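PDB 6RO8: cytochrome P450 RhF from Acinetobacter radioresistens, which probably acts as a heme monooxygenase, this chain being the P450 heme domain of a longer protein that also carries a predicted iron-sulfur reductase part. Local coordinates for residues A[311-325]-A[336-350]. Numbering follows the deposited sequence.
Sequences LRHSGSVVAWRRQVT and RKGDKLFLVSASANH. With HEM (protoporphyrin IX containing Fe), chain B; HIS (histidine), chain C.
W320 and R322 pair with L343 and L341 through backbone N-H and carbonyl groups, making strands 320-324 and 340-343 an antiparallel ladder, their N-to-C directions 152° apart, that D339 and G338 extend to V324. One side of this P450 beta sheet serves the cofactor. R322 bends at chi2, its CG resting on L343 CD1 (3.9 Å), and its guanidinium edge gives NH2 to heme propionate O1A at 2.9 Å while NH1 holds R321 O. Heme methyl CMA lies over a face of the W320 ring, whose NE1 comes 3.7 Å from heme CAA and CH2 3.2 Å from the bound histidine's CB. On the other side, R321 CG touches F342 CE1 as both side chains run the same way, and K340 NZ meets Q323 OE1 at 2.9 Å from above the amide plane; the E89 carbonyl takes R321 NH1, its carboxylate K340 NZ in a salt bridge. Beyond the sheet, H350 NE2 points almost straight (177°) at a lone pair of H313 O, 2.7 Å away, its edge against the H313 ring face. D359 takes H350 ND1, fixing the imidazole's rotation. R322 probably stabilises the propionate's negative charge, lowers its basicity and ties the heme to this strand.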
ATOM      1  N   LEU A 311      -2.971  -8.666   7.746  1.00 59.06           N
ATOM      2  CA  LEU A 311      -3.348  -7.947   6.538  1.00 61.42           C
ATOM      3  C   LEU A 311      -4.837  -7.580   6.525  1.00 66.81           C
ATOM      4  O   LEU A 311      -5.224  -6.495   6.053  1.00 56.97           O
ATOM      5  CB  LEU A 311      -3.007  -8.801   5.324  1.00 56.70           C
ATOM      6  CG  LEU A 311      -1.505  -8.931   5.015  1.00 60.89           C
ATOM      7  CD1 LEU A 311      -1.258  -9.893   3.832  1.00 52.66           C
ATOM      8  CD2 LEU A 311      -0.908  -7.534   4.732  1.00 54.69           C
ATOM      9  N   ARG A 312      -5.691  -8.488   7.006  1.00 64.61           N
ATOM     10  CA  ARG A 312      -7.095  -8.150   7.152  1.00 69.34           C
ATOM     11  C   ARG A 312      -7.290  -7.096   8.229  1.00 71.29           C
ATOM     12  O   ARG A 312      -7.978  -6.093   8.016  1.00 69.33           O
ATOM     13  CB  ARG A 312      -7.918  -9.388   7.485  1.00 69.65           C
ATOM     14  CG  ARG A 312      -9.407  -9.071   7.597  1.00 69.35           C
ATOM     15  CD  ARG A 312     -10.152 -10.114   8.427  1.00 72.97           C
ATOM     16  NE  ARG A 312      -9.715 -10.118   9.815  1.00 71.56           N
ATOM     17  CZ  ARG A 312     -10.286  -9.407  10.779  1.00 67.99           C
ATOM     18  NH1 ARG A 312     -11.317  -8.622  10.509  1.00 73.76           N
ATOM     19  NH2 ARG A 312      -9.814  -9.462  12.013  1.00 63.43           N
ATOM     20  N   HIS A 313      -6.673  -7.300   9.390  1.00 64.25           N
ATOM     21  CA  HIS A 313      -7.044  -6.529  10.569  1.00 64.85           C
ATOM     22  C   HIS A 313      -6.455  -5.124  10.531  1.00 62.55           C
ATOM     23  O   HIS A 313      -7.130  -4.139  10.848  1.00 57.25           O
ATOM     24  CB  HIS A 313      -6.586  -7.260  11.825  1.00 59.09           C
ATOM     25  CG  HIS A 313      -6.917  -6.531  13.079  1.00 62.50           C
ATOM     26  ND1 HIS A 313      -6.240  -5.400  13.482  1.00 64.04           N
ATOM     27  CD2 HIS A 313      -7.876  -6.751  14.008  1.00 62.84           C
ATOM     28  CE1 HIS A 313      -6.761  -4.962  14.614  1.00 62.45           C
ATOM     29  NE2 HIS A 313      -7.754  -5.766  14.955  1.00 61.54           N
ATOM     30  N   SER A 314      -5.171  -5.034  10.198  1.00 60.78           N
ATOM     31  CA  SER A 314      -4.422  -3.780  10.141  1.00 60.29           C
ATOM     32  C   SER A 314      -3.472  -3.838   8.950  1.00 61.06           C
ATOM     33  O   SER A 314      -2.250  -3.828   9.090  1.00 56.92           O
ATOM     34  CB  SER A 314      -3.624  -3.481  11.404  1.00 65.42           C
ATOM     35  OG  SER A 314      -4.346  -3.769  12.591  1.00 75.67           O
ATOM     36  N   GLY A 315      -4.065  -3.899   7.757  1.00 59.31           N
ATOM     37  CA  GLY A 315      -3.287  -3.837   6.538  1.00 75.55           C
ATOM     38  C   GLY A 315      -2.691  -2.456   6.293  1.00 73.57           C
ATOM     39  O   GLY A 315      -3.027  -1.464   6.946  1.00 70.05           O
ATOM     40  N   SER A 316      -1.763  -2.408   5.338  1.00 61.72           N
ATOM     41  CA  SER A 316      -1.030  -1.188   5.023  1.00 63.18           C
ATOM     42  C   SER A 316      -1.739  -0.312   4.007  1.00 58.57           C
ATOM     43  O   SER A 316      -1.447   0.881   3.946  1.00 63.23           O
ATOM     44  CB  SER A 316       0.366  -1.528   4.504  1.00 57.62           C
ATOM     45  OG  SER A 316       0.286  -2.514   3.481  1.00 58.63           O
ATOM     46  N   VAL A 317      -2.641  -0.871   3.206  1.00 60.09           N
ATOM     47  CA  VAL A 317      -3.587  -0.093   2.414  1.00 61.52           C
ATOM     48  C   VAL A 317      -4.934  -0.120   3.130  1.00 62.20           C
ATOM     49  O   VAL A 317      -5.530  -1.187   3.315  1.00 57.23           O
ATOM     50  CB  VAL A 317      -3.713  -0.639   0.985  1.00 64.38           C
ATOM     51  CG1 VAL A 317      -4.781   0.153   0.214  1.00 59.98           C
ATOM     52  CG2 VAL A 317      -2.362  -0.575   0.272  1.00 54.15           C
ATOM     53  N   VAL A 318      -5.415   1.052   3.532  1.00 54.50           N
ATOM     54  CA  VAL A 318      -6.674   1.171   4.262  1.00 57.30           C
ATOM     55  C   VAL A 318      -7.794   1.756   3.418  1.00 62.75           C
ATOM     56  O   VAL A 318      -8.964   1.660   3.829  1.00 68.35           O
ATOM     57  CB  VAL A 318      -6.499   2.013   5.542  1.00 63.84           C
ATOM     58  CG1 VAL A 318      -5.592   1.269   6.563  1.00 66.69           C
ATOM     59  CG2 VAL A 318      -5.926   3.386   5.198  1.00 47.85           C
ATOM     60  N   ALA A 319      -7.485   2.365   2.267  1.00 58.76           N
ATOM     61  CA  ALA A 319      -8.489   2.955   1.384  1.00 56.16           C
ATOM     62  C   ALA A 319      -7.903   3.095  -0.014  1.00 58.69           C
ATOM     63  O   ALA A 319      -6.800   3.620  -0.172  1.00 66.49           O
ATOM     64  CB  ALA A 319      -8.933   4.323   1.892  1.00 49.02           C
ATOM     65  N   TRP A 320      -8.631   2.630  -1.019  1.00 55.06           N
ATOM     66  CA  TRP A 320      -8.247   2.782  -2.413  1.00 61.29           C
ATOM     67  C   TRP A 320      -9.387   3.491  -3.154  1.00 66.45           C
ATOM     68  O   TRP A 320     -10.463   3.735  -2.595  1.00 69.75           O
ATOM     69  CB  TRP A 320      -7.904   1.413  -3.027  1.00 56.05           C
ATOM     70  CG  TRP A 320      -6.819   1.458  -4.059  1.00 61.82           C
ATOM     71  CD1 TRP A 320      -6.908   1.023  -5.358  1.00 62.81           C
ATOM     72  CD2 TRP A 320      -5.481   1.961  -3.898  1.00 63.40           C
ATOM     73  NE1 TRP A 320      -5.714   1.235  -6.017  1.00 65.11           N
ATOM     74  CE2 TRP A 320      -4.822   1.807  -5.147  1.00 64.17           C
ATOM     75  CE3 TRP A 320      -4.781   2.540  -2.830  1.00 54.65           C
ATOM     76  CZ2 TRP A 320      -3.493   2.192  -5.350  1.00 57.90           C
ATOM     77  CZ3 TRP A 320      -3.462   2.945  -3.042  1.00 59.04           C
ATOM     78  CH2 TRP A 320      -2.832   2.756  -4.292  1.00 58.48           C
ATOM     79  N   ARG A 321      -9.163   3.849  -4.416  1.00 63.93           N
ATOM     80  CA  ARG A 321     -10.055   4.792  -5.079  1.00 65.29           C
ATOM     81  C   ARG A 321     -10.535   4.282  -6.436  1.00 67.64           C
ATOM     82  O   ARG A 321      -9.841   3.526  -7.138  1.00 67.43           O
ATOM     83  CB  ARG A 321      -9.374   6.141  -5.256  1.00 63.27           C
ATOM     84  CG  ARG A 321      -9.049   6.850  -3.952  1.00 61.86           C
ATOM     85  CD  ARG A 321      -8.388   8.190  -4.244  1.00 59.42           C
ATOM     86  NE  ARG A 321      -6.998   8.024  -4.641  1.00 63.27           N
ATOM     87  CZ  ARG A 321      -6.231   8.983  -5.148  1.00 73.61           C
ATOM     88  NH1 ARG A 321      -6.725  10.225  -5.357  1.00 61.65           N
ATOM     89  NH2 ARG A 321      -4.966   8.689  -5.451  1.00 68.40           N
ATOM     90  N   ARG A 322     -11.741   4.711  -6.798  1.00 65.27           N
ATOM     91  CA  ARG A 322     -12.319   4.413  -8.095  1.00 73.93           C
ATOM     92  C   ARG A 322     -12.983   5.673  -8.621  1.00 76.21           C
ATOM     93  O   ARG A 322     -13.339   6.573  -7.853  1.00 82.14           O
ATOM     94  CB  ARG A 322     -13.343   3.260  -8.020  1.00 71.74           C
ATOM     95  CG  ARG A 322     -12.727   1.888  -7.874  1.00 68.31           C
ATOM     96  CD  ARG A 322     -11.752   1.636  -9.002  1.00 74.65           C
ATOM     97  NE  ARG A 322     -11.261   0.258  -9.023  1.00 84.65           N
ATOM     98  CZ  ARG A 322     -10.038  -0.112  -8.648  1.00 70.49           C
ATOM     99  NH1 ARG A 322      -9.179   0.794  -8.206  1.00 68.72           N
ATOM    100  NH2 ARG A 322      -9.675  -1.384  -8.727  1.00 64.54           N
ATOM    101  N   GLN A 323     -13.146   5.744  -9.939  1.00 82.53           N
ATOM    102  CA  GLN A 323     -13.905   6.817 -10.567  1.00 78.76           C
ATOM    103  C   GLN A 323     -15.011   6.216 -11.410  1.00 77.34           C
ATOM    104  O   GLN A 323     -14.802   5.213 -12.092  1.00 92.79           O
ATOM    105  CB  GLN A 323     -13.044   7.719 -11.443  1.00 70.61           C
ATOM    106  CG  GLN A 323     -13.718   9.062 -11.676  1.00 83.87           C
ATOM    107  CD  GLN A 323     -12.837  10.075 -12.360  1.00 90.12           C
ATOM    108  OE1 GLN A 323     -11.842  10.531 -11.799  1.00 85.53           O
ATOM    109  NE2 GLN A 323     -13.207  10.448 -13.578  1.00 96.13           N
ATOM    110  N   VAL A 324     -16.177   6.829 -11.352  1.00 82.01           N
ATOM    111  CA  VAL A 324     -17.367   6.318 -12.021  1.00 88.61           C
ATOM    112  C   VAL A 324     -17.406   6.854 -13.454  1.00 96.89           C
ATOM    113  O   VAL A 324     -17.232   8.061 -13.695  1.00 96.91           O
ATOM    114  CB  VAL A 324     -18.628   6.699 -11.227  1.00 80.57           C
ATOM    115  CG1 VAL A 324     -19.896   6.265 -11.944  1.00 76.76           C
ATOM    116  CG2 VAL A 324     -18.551   6.094  -9.821  1.00 71.41           C
ATOM    117  N   THR A 325     -17.620   5.947 -14.411  1.00 88.06           N
ATOM    118  CA  THR A 325     -17.548   6.253 -15.834  1.00 94.27           C
ATOM    119  C   THR A 325     -18.912   6.365 -16.504  1.00106.53           C
ATOM    120  O   THR A 325     -19.036   7.060 -17.518  1.00115.02           O
ATOM    121  CB  THR A 325     -16.728   5.179 -16.553  1.00 88.24           C
ATOM    122  OG1 THR A 325     -17.275   3.891 -16.239  1.00 87.36           O
ATOM    123  CG2 THR A 325     -15.264   5.228 -16.106  1.00 78.14           C
ATOM    124  N   ARG A 336     -22.993   9.411 -10.352  1.00107.72           N
ATOM    125  CA  ARG A 336     -22.918  10.086 -11.640  1.00108.55           C
ATOM    126  C   ARG A 336     -21.555   9.840 -12.266  1.00109.97           C
ATOM    127  O   ARG A 336     -20.546   9.720 -11.562  1.00108.57           O
ATOM    128  CB  ARG A 336     -23.168  11.592 -11.478  1.00111.32           C
ATOM    129  CG  ARG A 336     -22.926  12.469 -12.742  1.00129.34           C
ATOM    130  CD  ARG A 336     -23.684  11.999 -14.012  1.00137.91           C
ATOM    131  NE  ARG A 336     -22.838  12.032 -15.214  1.00137.69           N
ATOM    132  CZ  ARG A 336     -22.614  13.104 -15.978  1.00146.30           C
ATOM    133  NH1 ARG A 336     -23.198  14.267 -15.703  1.00151.71           N
ATOM    134  NH2 ARG A 336     -21.816  13.010 -17.040  1.00148.55           N
ATOM    135  N   LYS A 337     -21.546   9.709 -13.588  1.00104.18           N
ATOM    136  CA  LYS A 337     -20.315   9.707 -14.366  1.00108.15           C
ATOM    137  C   LYS A 337     -19.377  10.790 -13.858  1.00108.04           C
ATOM    138  O   LYS A 337     -19.730  11.974 -13.835  1.00104.86           O
ATOM    139  CB  LYS A 337     -20.656   9.934 -15.841  1.00113.33           C
ATOM    140  CG  LYS A 337     -19.503  10.067 -16.823  1.00111.09           C
ATOM    141  CD  LYS A 337     -20.079   9.919 -18.234  1.00119.42           C
ATOM    142  CE  LYS A 337     -19.220  10.572 -19.293  1.00121.04           C
ATOM    143  NZ  LYS A 337     -17.846  10.763 -18.776  1.00116.43           N
ATOM    144  N   GLY A 338     -18.195  10.379 -13.395  1.00100.41           N
ATOM    145  CA  GLY A 338     -17.235  11.299 -12.825  1.00 91.18           C
ATOM    146  C   GLY A 338     -17.208  11.357 -11.308  1.00 87.01           C
ATOM    147  O   GLY A 338     -16.315  12.012 -10.752  1.00 85.65           O
ATOM    148  N   ASP A 339     -18.156  10.716 -10.624  1.00 86.21           N
ATOM    149  CA  ASP A 339     -18.087  10.627  -9.171  1.00 81.17           C
ATOM    150  C   ASP A 339     -16.843   9.855  -8.758  1.00 89.09           C
ATOM    151  O   ASP A 339     -16.517   8.815  -9.341  1.00 92.21           O
ATOM    152  CB  ASP A 339     -19.317   9.919  -8.615  1.00 90.07           C
ATOM    153  CG  ASP A 339     -20.493  10.838  -8.437  1.00 94.83           C
ATOM    154  OD1 ASP A 339     -20.290  12.066  -8.411  1.00104.44           O
ATOM    155  OD2 ASP A 339     -21.623  10.324  -8.336  1.00 97.72           O
ATOM    156  N   LYS A 340     -16.162  10.351  -7.730  1.00 82.60           N
ATOM    157  CA  LYS A 340     -14.994   9.679  -7.179  1.00 74.90           C
ATOM    158  C   LYS A 340     -15.381   8.920  -5.918  1.00 74.08           C
ATOM    159  O   LYS A 340     -16.131   9.436  -5.083  1.00 76.59           O
ATOM    160  CB  LYS A 340     -13.883  10.687  -6.893  1.00 72.36           C
ATOM    161  CG  LYS A 340     -13.409  11.384  -8.164  1.00 77.99           C
ATOM    162  CD  LYS A 340     -12.397  12.466  -7.884  1.00 85.47           C
ATOM    163  CE  LYS A 340     -12.294  13.435  -9.059  1.00 92.18           C
ATOM    164  NZ  LYS A 340     -11.438  12.918 -10.147  1.00 98.03           N
ATOM    165  N   LEU A 341     -14.866   7.699  -5.788  1.00 72.91           N
ATOM    166  CA  LEU A 341     -15.205   6.798  -4.692  1.00 69.71           C
ATOM    167  C   LEU A 341     -13.957   6.439  -3.896  1.00 69.44           C
ATOM    168  O   LEU A 341     -12.913   6.098  -4.476  1.00 66.59           O
ATOM    169  CB  LEU A 341     -15.852   5.517  -5.226  1.00 78.93           C
ATOM    170  CG  LEU A 341     -16.874   5.655  -6.364  1.00 77.08           C
ATOM    171  CD1 LEU A 341     -17.493   4.290  -6.666  1.00 82.61           C
ATOM    172  CD2 LEU A 341     -17.952   6.632  -5.982  1.00 73.06           C
ATOM    173  N   PHE A 342     -14.070   6.499  -2.570  1.00 72.39           N
ATOM    174  CA  PHE A 342     -13.106   5.875  -1.664  1.00 63.88           C
ATOM    175  C   PHE A 342     -13.633   4.506  -1.267  1.00 62.41           C
ATOM    176  O   PHE A 342     -14.709   4.399  -0.667  1.00 76.08           O
ATOM    177  CB  PHE A 342     -12.865   6.729  -0.420  1.00 63.42           C
ATOM    178  CG  PHE A 342     -11.634   7.565  -0.508  1.00 61.05           C
ATOM    179  CD1 PHE A 342     -10.393   6.963  -0.664  1.00 65.44           C
ATOM    180  CD2 PHE A 342     -11.711   8.941  -0.477  1.00 63.27           C
ATOM    181  CE1 PHE A 342      -9.248   7.734  -0.769  1.00 73.09           C
ATOM    182  CE2 PHE A 342     -10.580   9.716  -0.590  1.00 64.85           C
ATOM    183  CZ  PHE A 342      -9.346   9.115  -0.738  1.00 69.33           C
ATOM    184  N   LEU A 343     -12.903   3.467  -1.636  1.00 62.96           N
ATOM    185  CA  LEU A 343     -13.205   2.106  -1.195  1.00 64.87           C
ATOM    186  C   LEU A 343     -12.412   1.871   0.083  1.00 66.14           C
ATOM    187  O   LEU A 343     -11.215   1.581   0.019  1.00 67.60           O
ATOM    188  CB  LEU A 343     -12.810   1.093  -2.265  1.00 71.15           C
ATOM    189  CG  LEU A 343     -13.706   0.893  -3.493  1.00 75.76           C
ATOM    190  CD1 LEU A 343     -13.984   2.189  -4.234  1.00 75.57           C
ATOM    191  CD2 LEU A 343     -13.106  -0.164  -4.428  1.00 67.43           C
ATOM    192  N   VAL A 344     -13.046   1.994   1.253  1.00 64.14           N
ATOM    193  CA  VAL A 344     -12.288   1.959   2.515  1.00 65.52           C
ATOM    194  C   VAL A 344     -12.123   0.497   2.927  1.00 64.64           C
ATOM    195  O   VAL A 344     -12.896  -0.047   3.716  1.00 63.19           O
ATOM    196  CB  VAL A 344     -12.933   2.802   3.605  1.00 62.61           C
ATOM    197  CG1 VAL A 344     -12.029   2.811   4.833  1.00 58.83           C
ATOM    198  CG2 VAL A 344     -13.123   4.187   3.113  1.00 67.01           C
ATOM    199  N   SER A 345     -11.057  -0.129   2.411  1.00 58.79           N
ATOM    200  CA  SER A 345     -10.852  -1.560   2.618  1.00 65.57           C
ATOM    201  C   SER A 345     -10.589  -1.916   4.083  1.00 62.22           C
ATOM    202  O   SER A 345     -10.967  -3.007   4.522  1.00 54.93           O
ATOM    203  CB  SER A 345      -9.710  -2.058   1.741  1.00 64.22           C
ATOM    204  OG  SER A 345      -8.675  -1.108   1.699  1.00 67.92           O
ATOM    205  N   ALA A 346      -9.939  -1.035   4.851  1.00 59.24           N
ATOM    206  CA  ALA A 346      -9.879  -1.240   6.296  1.00 60.28           C
ATOM    207  C   ALA A 346     -11.275  -1.420   6.883  1.00 58.84           C
ATOM    208  O   ALA A 346     -11.493  -2.283   7.738  1.00 62.48           O
ATOM    209  CB  ALA A 346      -9.173  -0.064   6.969  1.00 52.23           C
ATOM    210  N   SER A 347     -12.237  -0.619   6.421  1.00 58.87           N
ATOM    211  CA  SER A 347     -13.603  -0.718   6.917  1.00 58.62           C
ATOM    212  C   SER A 347     -14.249  -2.019   6.477  1.00 67.51           C
ATOM    213  O   SER A 347     -14.959  -2.669   7.257  1.00 61.86           O
ATOM    214  CB  SER A 347     -14.420   0.469   6.419  1.00 55.17           C
ATOM    215  OG  SER A 347     -15.768   0.317   6.788  1.00 59.59           O
ATOM    216  N   ALA A 348     -14.033  -2.391   5.212  1.00 66.78           N
ATOM    217  CA  ALA A 348     -14.633  -3.609   4.688  1.00 69.33           C
ATOM    218  C   ALA A 348     -14.095  -4.831   5.414  1.00 70.74           C
ATOM    219  O   ALA A 348     -14.815  -5.823   5.614  1.00 65.22           O
ATOM    220  CB  ALA A 348     -14.357  -3.722   3.194  1.00 65.05           C
ATOM    221  N   ASN A 349     -12.816  -4.778   5.802  1.00 68.76           N
ATOM    222  CA  ASN A 349     -12.179  -5.877   6.503  1.00 72.89           C
ATOM    223  C   ASN A 349     -12.621  -5.962   7.951  1.00 77.37           C
ATOM    224  O   ASN A 349     -12.386  -6.998   8.589  1.00 78.72           O
ATOM    225  CB  ASN A 349     -10.664  -5.752   6.416  1.00 64.94           C
ATOM    226  CG  ASN A 349     -10.150  -5.962   4.998  1.00 68.94           C
ATOM    227  OD1 ASN A 349     -10.889  -6.435   4.121  1.00 65.05           O
ATOM    228  ND2 ASN A 349      -8.863  -5.648   4.771  1.00 56.78           N
ATOM    229  N   HIS A 350     -13.277  -4.920   8.471  1.00 65.49           N
ATOM    230  CA  HIS A 350     -13.864  -4.970   9.800  1.00 62.24           C
ATOM    231  C   HIS A 350     -15.381  -5.027   9.737  1.00 67.77           C
ATOM    232  O   HIS A 350     -16.056  -4.696  10.718  1.00 70.08           O
ATOM    233  CB  HIS A 350     -13.390  -3.779  10.617  1.00 60.13           C
ATOM    234  CG  HIS A 350     -11.980  -3.912  11.088  1.00 66.10           C
ATOM    235  ND1 HIS A 350     -11.653  -4.143  12.405  1.00 68.59           N
ATOM    236  CD2 HIS A 350     -10.808  -3.881  10.410  1.00 67.28           C
ATOM    237  CE1 HIS A 350     -10.340  -4.221  12.525  1.00 69.38           C
ATOM    238  NE2 HIS A 350      -9.804  -4.083  11.326  1.00 67.96           N
TER
HETATM  239  CHA HEM B 500      -2.051  -3.444  -6.996  1.00 58.42           C
HETATM  240  CHB HEM B 500      -1.813  -3.375  -2.135  1.00 64.35           C
HETATM  241  CHC HEM B 500       2.820  -4.893  -2.244  1.00 58.30           C
HETATM  242  CHD HEM B 500       2.671  -4.486  -7.083  1.00 62.79           C
HETATM  243  C1A HEM B 500      -2.401  -3.271  -5.674  1.00 59.53           C
HETATM  244  C2A HEM B 500      -3.670  -2.789  -5.159  1.00 65.64           C
HETATM  245  C3A HEM B 500      -3.603  -2.770  -3.832  1.00 61.68           C
HETATM  246  C4A HEM B 500      -2.285  -3.232  -3.431  1.00 66.46           C
HETATM  247  CMA HEM B 500      -4.747  -2.323  -2.899  1.00 53.53           C
HETATM  248  CAA HEM B 500      -4.903  -2.379  -5.996  1.00 55.70           C
HETATM  249  CBA HEM B 500      -5.847  -3.565  -6.005  1.00 55.86           C
HETATM  250  CGA HEM B 500      -7.052  -3.309  -6.868  1.00 62.45           C
HETATM  251  O1A HEM B 500      -7.170  -2.195  -7.434  1.00 60.68           O
HETATM  252  O2A HEM B 500      -7.889  -4.234  -6.984  1.00 57.16           O
HETATM  253  C1B HEM B 500      -0.586  -3.860  -1.745  1.00 62.66           C
HETATM  254  C2B HEM B 500      -0.208  -4.202  -0.388  1.00 67.79           C
HETATM  255  C3B HEM B 500       1.084  -4.610  -0.413  1.00 61.48           C
HETATM  256  C4B HEM B 500       1.556  -4.545  -1.790  1.00 63.35           C
HETATM  257  CMB HEM B 500      -1.171  -4.085   0.824  1.00 58.42           C
HETATM  258  CAB HEM B 500       1.988  -5.114   0.737  1.00 56.96           C
HETATM  259  CBB HEM B 500       1.573  -5.423   1.966  1.00 56.08           C
HETATM  260  C1C HEM B 500       3.196  -4.916  -3.569  1.00 64.17           C
HETATM  261  C2C HEM B 500       4.497  -5.263  -4.117  1.00 67.48           C
HETATM  262  C3C HEM B 500       4.422  -5.144  -5.463  1.00 70.25           C
HETATM  263  C4C HEM B 500       3.090  -4.726  -5.799  1.00 64.02           C
HETATM  264  CMC HEM B 500       5.706  -5.691  -3.258  1.00 62.17           C
HETATM  265  CAC HEM B 500       5.474  -5.377  -6.582  1.00 72.77           C
HETATM  266  CBC HEM B 500       6.734  -5.731  -6.326  1.00 84.17           C
HETATM  267  C1D HEM B 500       1.404  -4.147  -7.489  1.00 61.68           C
HETATM  268  C2D HEM B 500       0.986  -3.929  -8.854  1.00 64.83           C
HETATM  269  C3D HEM B 500      -0.313  -3.653  -8.839  1.00 67.66           C
HETATM  270  C4D HEM B 500      -0.776  -3.682  -7.457  1.00 63.41           C
HETATM  271  CMD HEM B 500       1.874  -3.995 -10.115  1.00 65.40           C
HETATM  272  CAD HEM B 500      -1.146  -3.328 -10.101  1.00 73.07           C
HETATM  273  CBD HEM B 500      -1.717  -4.580 -10.752  1.00 76.93           C
HETATM  274  CGD HEM B 500      -2.862  -4.185 -11.656  1.00 80.31           C
HETATM  275  O1D HEM B 500      -3.151  -2.974 -11.754  1.00 80.11           O
HETATM  276  O2D HEM B 500      -3.503  -5.070 -12.277  1.00 82.50           O
HETATM  277  NA  HEM B 500      -1.582  -3.515  -4.591  1.00 68.45           N
HETATM  278  NB  HEM B 500       0.510  -4.080  -2.567  1.00 64.09           N
HETATM  279  NC  HEM B 500       2.372  -4.593  -4.633  1.00 67.64           N
HETATM  280  ND  HEM B 500       0.302  -3.992  -6.663  1.00 62.99           N
HETATM  281 FE   HEM B 500       0.433  -4.061  -4.612  1.00 59.25          FE
HETATM  282  N   HIS C 501       1.236   2.286  -4.177  1.00 91.48           N
HETATM  283  CA  HIS C 501       0.403   1.200  -3.672  1.00 87.65           C
HETATM  284  C   HIS C 501       1.252   0.100  -3.041  1.00 68.61           C
HETATM  285  O   HIS C 501       0.715  -0.952  -2.669  1.00 90.70           O
HETATM  286  CB  HIS C 501      -0.459   0.620  -4.794  1.00 95.53           C
HETATM  287  CG  HIS C 501       0.257   0.490  -6.101  1.00 93.53           C
HETATM  288  ND1 HIS C 501       0.286  -0.686  -6.821  1.00 88.75           N
HETATM  289  CD2 HIS C 501       0.973   1.388  -6.819  1.00 92.01           C
HETATM  290  CE1 HIS C 501       0.988  -0.506  -7.926  1.00 88.25           C
HETATM  291  NE2 HIS C 501       1.416   0.744  -7.949  1.00 91.70           N
HETATM  292  OXT HIS C 501       2.467   0.245  -2.898  1.00 85.21           O
HETATM  293  O   HOH W   1       0.959  -1.823  -4.723  1.00 78.69           O